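Local coordinates for isocitrate dehydrogenase [NAD] subunit 1, mitochondrial (Saccharomyces cerevisiae, PDB 3BLX), which oxidises and decarboxylates isocitrate to 2-oxoglutarate with NAD(+) in the citric acid cycle, as part of a mitochondrial octamer, and also binds RNA, at residues 128-133 with 159-164; 179-184 with 214-219. One frame throughout, in Å; residues are numbered along the deposited sequence.

Contact 1: 128-133 with 159-164; sequences IRENTE and TERIAR
Helix 156-172 packs on the C-terminal end of strand 124-130, where I162 lies over I128 and E130. Strand 128-130 and helix 159-164 run nearly antiparallel, at 168°, with their axes 9.0 Å apart. I162 carries the apolar part. I162 CG1 is anti to the backbone N (chi1 -156°) and lies along the backbone of E130. I162 CD1 is then 4.0 Å from I128 CG2. The two side chains run antiparallel as they pass. The aliphatic stem of E130 crosses I162 obliquely, with E130 CG 4.0 Å from I162 CB.

This is helix-on-sheet packing of the isocitrate/isopropylmalate dehydrogenase fold. The strand pairs with 105-111 on one edge and 232-235 on the other. Beyond E130 the chain turns into a loop, and the E130 chain bends at chi2 (-70°), placing its carboxylate against that loop. T132 N donates to E130 OE1 at 2.9 Å, approaching from above the carboxylate plane. E133 N adds a weak bond to the same oxygen. T132 OG1 donates to the syn lone pair of E130 OE2 at 2.7 Å. Each oxygen is thus gripped from the loop, which limits rotation of the carboxylate.

R161 and T132 meet tip to tip, with R161 NH2 3.5 Å from T132 OG1, near the guanidinium plane. R161 has its stronger polar partner in D102, by a salt bridge from NH1, and also makes a cation-pi contact with Y104. R129 CB points away from the helix. R129 is a substrate-binding residue by similarity, as is R98, whose NE bonds to N131 O.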
loop_
_atom_site.group_PDB
_atom_site.type_symbol
_atom_site.label_atom_id
_atom_site.label_comp_id
_atom_site.label_asym_id
_atom_site.label_seq_id
_atom_site.Cartn_x
_atom_site.Cartn_y
_atom_site.Cartn_z
ATOM N N ILE E 128 9.921 30.897 -1.579
ATOM C CA ILE E 128 9.543 29.487 -1.410
ATOM C C ILE E 128 10.329 28.699 -2.440
ATOM O O ILE E 128 10.219 28.964 -3.632
ATOM C CB ILE E 128 8.024 29.276 -1.615
ATOM C CG1 ILE E 128 7.228 29.923 -0.490
ATOM C CG2 ILE E 128 7.689 27.812 -1.711
ATOM C CD1 ILE E 128 5.763 29.982 -0.716
ATOM N N ARG E 129 11.154 27.760 -1.994
ATOM C CA ARG E 129 11.929 26.983 -2.951
ATOM C C ARG E 129 11.660 25.463 -2.895
ATOM O O ARG E 129 11.428 24.901 -1.829
ATOM C CB ARG E 129 13.418 27.327 -2.854
ATOM C CG ARG E 129 14.195 26.515 -1.874
ATOM C CD ARG E 129 15.613 26.335 -2.356
ATOM N NE ARG E 129 16.298 25.331 -1.555
ATOM C CZ ARG E 129 16.899 25.607 -0.402
ATOM N NH1 ARG E 129 16.895 26.858 0.055
ATOM N NH2 ARG E 129 17.505 24.644 0.292
ATOM N N GLU E 130 11.665 24.828 -4.062
ATOM C CA GLU E 130 11.448 23.408 -4.194
ATOM C C GLU E 130 12.650 22.670 -3.635
ATOM O O GLU E 130 13.772 23.031 -3.936
ATOM C CB GLU E 130 11.252 23.046 -5.672
ATOM C CG GLU E 130 10.423 21.782 -5.913
ATOM C CD GLU E 130 11.137 20.480 -5.507
ATOM O OE1 GLU E 130 12.348 20.333 -5.817
ATOM O OE2 GLU E 130 10.472 19.608 -4.880
ATOM N N ASN E 131 12.408 21.622 -2.843
ATOM C CA ASN E 131 13.479 20.999 -2.065
ATOM C C ASN E 131 13.757 19.491 -2.321
ATOM O O ASN E 131 14.468 18.848 -1.544
ATOM C CB ASN E 131 13.235 21.276 -0.560
ATOM C CG ASN E 131 14.395 20.836 0.328
ATOM O OD1 ASN E 131 15.556 21.232 0.132
ATOM N ND2 ASN E 131 14.084 20.014 1.317
ATOM N N THR E 132 13.238 18.916 -3.400
ATOM C CA THR E 132 13.450 17.481 -3.584
ATOM C C THR E 132 14.056 17.074 -4.925
ATOM O O THR E 132 14.391 15.909 -5.124
ATOM C CB THR E 132 12.152 16.657 -3.339
ATOM O OG1 THR E 132 11.101 17.118 -4.195
ATOM C CG2 THR E 132 11.698 16.780 -1.913
ATOM N N GLU E 133 14.229 18.049 -5.808
ATOM C CA GLU E 133 14.544 17.802 -7.210
ATOM C C GLU E 133 15.633 18.769 -7.660
ATOM O O GLU E 133 16.166 19.503 -6.850
ATOM C CB GLU E 133 13.304 18.124 -8.015
ATOM C CG GLU E 133 12.986 17.185 -9.065
ATOM C CD GLU E 133 11.587 17.443 -9.597
ATOM O OE1 GLU E 133 10.864 16.443 -9.806
ATOM O OE2 GLU E 133 11.204 18.639 -9.776
ATOM N N THR E 159 6.609 19.770 -9.423
ATOM C CA THR E 159 6.377 21.204 -9.583
ATOM C C THR E 159 4.936 21.644 -9.331
ATOM O O THR E 159 4.678 22.789 -8.968
ATOM C CB THR E 159 7.065 21.850 -10.842
ATOM O OG1 THR E 159 6.113 22.611 -11.579
ATOM C CG2 THR E 159 7.638 20.840 -11.708
ATOM N N GLU E 160 4.002 20.720 -9.485
ATOM C CA GLU E 160 2.618 20.985 -9.104
ATOM C C GLU E 160 2.464 21.171 -7.589
ATOM O O GLU E 160 1.804 22.117 -7.145
ATOM C CB GLU E 160 1.698 19.880 -9.618
ATOM C CG GLU E 160 1.381 19.992 -11.127
ATOM C CD GLU E 160 0.447 18.868 -11.627
ATOM O OE1 GLU E 160 -0.070 18.087 -10.784
ATOM O OE2 GLU E 160 0.241 18.766 -12.862
ATOM N N ARG E 161 3.060 20.270 -6.803
ATOM C CA ARG E 161 3.084 20.406 -5.343
ATOM C C ARG E 161 3.591 21.779 -4.930
ATOM O O ARG E 161 2.974 22.465 -4.095
ATOM C CB ARG E 161 4.041 19.414 -4.715
ATOM C CG ARG E 161 3.422 18.271 -4.099
ATOM C CD ARG E 161 4.379 17.604 -3.110
ATOM N NE ARG E 161 5.754 17.417 -3.589
ATOM C CZ ARG E 161 6.524 16.422 -3.155
ATOM N NH1 ARG E 161 6.007 15.549 -2.308
ATOM N NH2 ARG E 161 7.770 16.270 -3.580
ATOM N N ILE E 162 4.741 22.170 -5.485
ATOM C CA ILE E 162 5.370 23.376 -4.989
ATOM C C ILE E 162 4.522 24.585 -5.391
ATOM O O ILE E 162 4.404 25.549 -4.647
ATOM C CB ILE E 162 6.871 23.501 -5.372
ATOM C CG1 ILE E 162 7.562 24.417 -4.367
ATOM C CG2 ILE E 162 7.054 24.031 -6.781
ATOM C CD1 ILE E 162 7.351 23.971 -2.929
ATOM N N ALA E 163 3.878 24.504 -6.544
ATOM C CA ALA E 163 2.944 25.551 -6.962
ATOM C C ALA E 163 1.772 25.667 -5.989
ATOM O O ALA E 163 1.412 26.763 -5.566
ATOM C CB ALA E 163 2.419 25.268 -8.335
ATOM N N ARG E 164 1.158 24.536 -5.650
ATOM C CA ARG E 164 -0.028 24.602 -4.815
ATOM C C ARG E 164 0.395 25.043 -3.442
ATOM O O ARG E 164 -0.335 25.764 -2.751
ATOM C CB ARG E 164 -0.774 23.267 -4.762
ATOM C CG ARG E 164 -1.355 22.914 -6.111
ATOM C CD ARG E 164 -2.252 21.692 -6.069
ATOM N NE ARG E 164 -2.886 21.543 -7.374
ATOM C CZ ARG E 164 -2.556 20.619 -8.266
ATOM N NH1 ARG E 164 -1.615 19.706 -8.004
ATOM N NH2 ARG E 164 -3.187 20.595 -9.425
#

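Contact 2: 179-184 with 214-219; sequences TAVHKA and IIVDNA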
loop_
_atom_site.group_PDB
_atom_site.type_symbol
_atom_site.label_atom_id
_atom_site.label_comp_id
_atom_site.label_asym_id
_atom_site.label_seq_id
_atom_site.Cartn_x
_atom_site.Cartn_y
_atom_site.Cartn_z
ATOM N N THR E 179 5.249 35.154 -7.831
ATOM C CA THR E 179 6.062 35.202 -9.038
ATOM C C THR E 179 6.908 33.945 -9.158
ATOM O O THR E 179 7.678 33.638 -8.278
ATOM C CB THR E 179 6.999 36.437 -9.038
ATOM O OG1 THR E 179 6.232 37.615 -8.811
ATOM C CG2 THR E 179 7.729 36.570 -10.363
ATOM N N ALA E 180 6.773 33.221 -10.254
ATOM C CA ALA E 180 7.694 32.129 -10.532
ATOM C C ALA E 180 9.023 32.635 -11.094
ATOM O O ALA E 180 9.056 33.404 -12.056
ATOM C CB ALA E 180 7.061 31.143 -11.486
ATOM N N VAL E 181 10.117 32.192 -10.490
ATOM C CA VAL E 181 11.454 32.555 -10.929
ATOM C C VAL E 181 12.083 31.368 -11.652
ATOM O O VAL E 181 12.165 30.282 -11.105
ATOM C CB VAL E 181 12.358 32.964 -9.722
ATOM C CG1 VAL E 181 13.785 33.232 -10.185
ATOM C CG2 VAL E 181 11.788 34.175 -9.011
ATOM N N HIS E 182 12.550 31.583 -12.872
ATOM C CA HIS E 182 13.009 30.471 -13.687
ATOM C C HIS E 182 14.030 30.944 -14.721
ATOM O O HIS E 182 14.326 32.143 -14.822
ATOM C CB HIS E 182 11.815 29.937 -14.435
ATOM C CG HIS E 182 11.185 30.959 -15.316
ATOM N ND1 HIS E 182 11.672 31.259 -16.571
ATOM C CD2 HIS E 182 10.125 31.778 -15.115
ATOM C CE1 HIS E 182 10.924 32.207 -17.112
ATOM N NE2 HIS E 182 9.976 32.537 -16.249
ATOM N N LYS E 183 14.552 30.005 -15.497
ATOM C CA LYS E 183 15.477 30.327 -16.573
ATOM C C LYS E 183 14.974 29.710 -17.891
ATOM O O LYS E 183 15.715 29.023 -18.591
ATOM C CB LYS E 183 16.879 29.812 -16.215
ATOM C CG LYS E 183 18.047 30.615 -16.776
ATOM C CD LYS E 183 19.313 30.360 -15.962
ATOM C CE LYS E 183 20.499 31.148 -16.511
ATOM N NZ LYS E 183 20.152 32.569 -16.822
ATOM N N ALA E 184 13.710 29.958 -18.228
ATOM C CA ALA E 184 13.091 29.330 -19.400
ATOM C C ALA E 184 13.603 29.848 -20.744
ATOM O O ALA E 184 13.341 29.253 -21.788
ATOM C CB ALA E 184 11.570 29.454 -19.335
ATOM N N ILE E 214 9.450 35.700 -14.068
ATOM C CA ILE E 214 10.611 36.527 -14.233
ATOM C C ILE E 214 11.807 35.623 -14.418
ATOM O O ILE E 214 11.948 34.605 -13.744
ATOM C CB ILE E 214 10.770 37.476 -13.033
ATOM C CG1 ILE E 214 11.872 38.515 -13.285
ATOM C CG2 ILE E 214 10.965 36.684 -11.733
ATOM C CD1 ILE E 214 11.819 39.657 -12.274
ATOM N N ILE E 215 12.642 35.977 -15.376
ATOM C CA ILE E 215 13.860 35.244 -15.603
ATOM C C ILE E 215 14.761 35.517 -14.427
ATOM O O ILE E 215 14.792 36.639 -13.907
ATOM C CB ILE E 215 14.503 35.673 -16.922
ATOM C CG1 ILE E 215 13.504 35.433 -18.055
ATOM C CG2 ILE E 215 15.757 34.886 -17.167
ATOM C CD1 ILE E 215 13.891 36.072 -19.360
ATOM N N VAL E 216 15.485 34.493 -13.997
ATOM C CA VAL E 216 16.195 34.556 -12.719
ATOM C C VAL E 216 17.300 35.627 -12.657
ATOM O O VAL E 216 17.452 36.305 -11.631
ATOM C CB VAL E 216 16.758 33.177 -12.322
ATOM C CG1 VAL E 216 17.744 32.689 -13.379
ATOM C CG2 VAL E 216 17.407 33.237 -10.953
ATOM N N ASP E 217 18.058 35.781 -13.742
ATOM C CA ASP E 217 19.081 36.836 -13.785
ATOM C C ASP E 217 18.482 38.244 -13.626
ATOM O O ASP E 217 19.014 39.063 -12.862
ATOM C CB ASP E 217 19.977 36.735 -15.032
ATOM C CG ASP E 217 19.191 36.456 -16.314
ATOM O OD1 ASP E 217 18.036 36.930 -16.440
ATOM O OD2 ASP E 217 19.741 35.767 -17.208
ATOM N N ASN E 218 17.370 38.500 -14.323
ATOM C CA ASN E 218 16.633 39.744 -14.162
ATOM C C ASN E 218 16.095 39.890 -12.732
ATOM O O ASN E 218 16.083 40.982 -12.170
ATOM C CB ASN E 218 15.510 39.862 -15.211
ATOM C CG ASN E 218 14.794 41.213 -15.158
ATOM O OD1 ASN E 218 13.555 41.270 -15.107
ATOM N ND2 ASN E 218 15.567 42.307 -15.155
ATOM N N ALA E 219 15.674 38.783 -12.131
ATOM C CA ALA E 219 15.124 38.823 -10.771
ATOM C C ALA E 219 16.201 39.196 -9.741
ATOM O O ALA E 219 15.932 39.908 -8.762
ATOM C CB ALA E 219 14.480 37.491 -10.411
#
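V181 and I214 sit side by side on one face of the sheet, where the parallel strands 177-182 and 210-215 of a beta-alpha-beta unit pair directly. Helix 190-205 makes the crossover. I214 CG2 is the main bump. It rests over the notch between two methyls of strand 177-182 and touches both. I214 CG2 is 3.5 Å from T179 CG2. V181 CG2 is 3.8 Å from I214 CG2. The other methyl of V181, CG1, is anti to the backbone N (chi1 175°). It points at the start of helix 216-225 and lies against V216 CB and CG2, with A219 CB a little farther off. V181 and V216 cross at about a right angle.

Backbone bonds fix this register. I214 N donates to A180 O, and H182 N to I214 O. V216 N reaches H182 O at 2.7 Å, just after I215, the N-cap of the helix. One face of the H182 ring looks onto the backbone of I214 and I215: I214 O is 3.6 Å above its plane, nearer the ring's edge than its centre. H182 ND1 accepts A184 N at 2.9 Å, almost in the ring plane, which would restrain the ring's rotation and link it to the chain beyond the strand. An alanine at H182 would probably leave A184 N without its acceptor and open a gap over I214 O.

K183, critical for catalysis by similarity, follows the strand directly. The aliphatic chain of K183 slants over V216, with K183 CD 3.8 Å from V216 CG1. K183 N bonds to D191. V216 also packs against I249 of the neighbouring subunit 2. The K183 chain bends at chi4 (45°), and NZ makes a salt bridge across the helix start to D217 OD2 at 3.2 Å.

In the fold
Both contacts are largely buried and reach the same mixed sheet. Contact 1 has one partly exposed residue at work, R161; contact 2 has three, I214, I215 and D217. Strands 124-130 and 177-182 each pair in parallel with strand 232-235, and helix 156-172 leads along the chain into strand 177-182. Contact 1 joins a helix to a strand, so side chains do the work, and its centre lies about 14 Å from the centre of the chain. No other chain touches it. Contact 2 joins two neighbouring strands and the start of helix 216-225, so backbone bonds carry it, with a salt bridge at its end. It lies farther out, about 21 Å from that centre, against subunit 2.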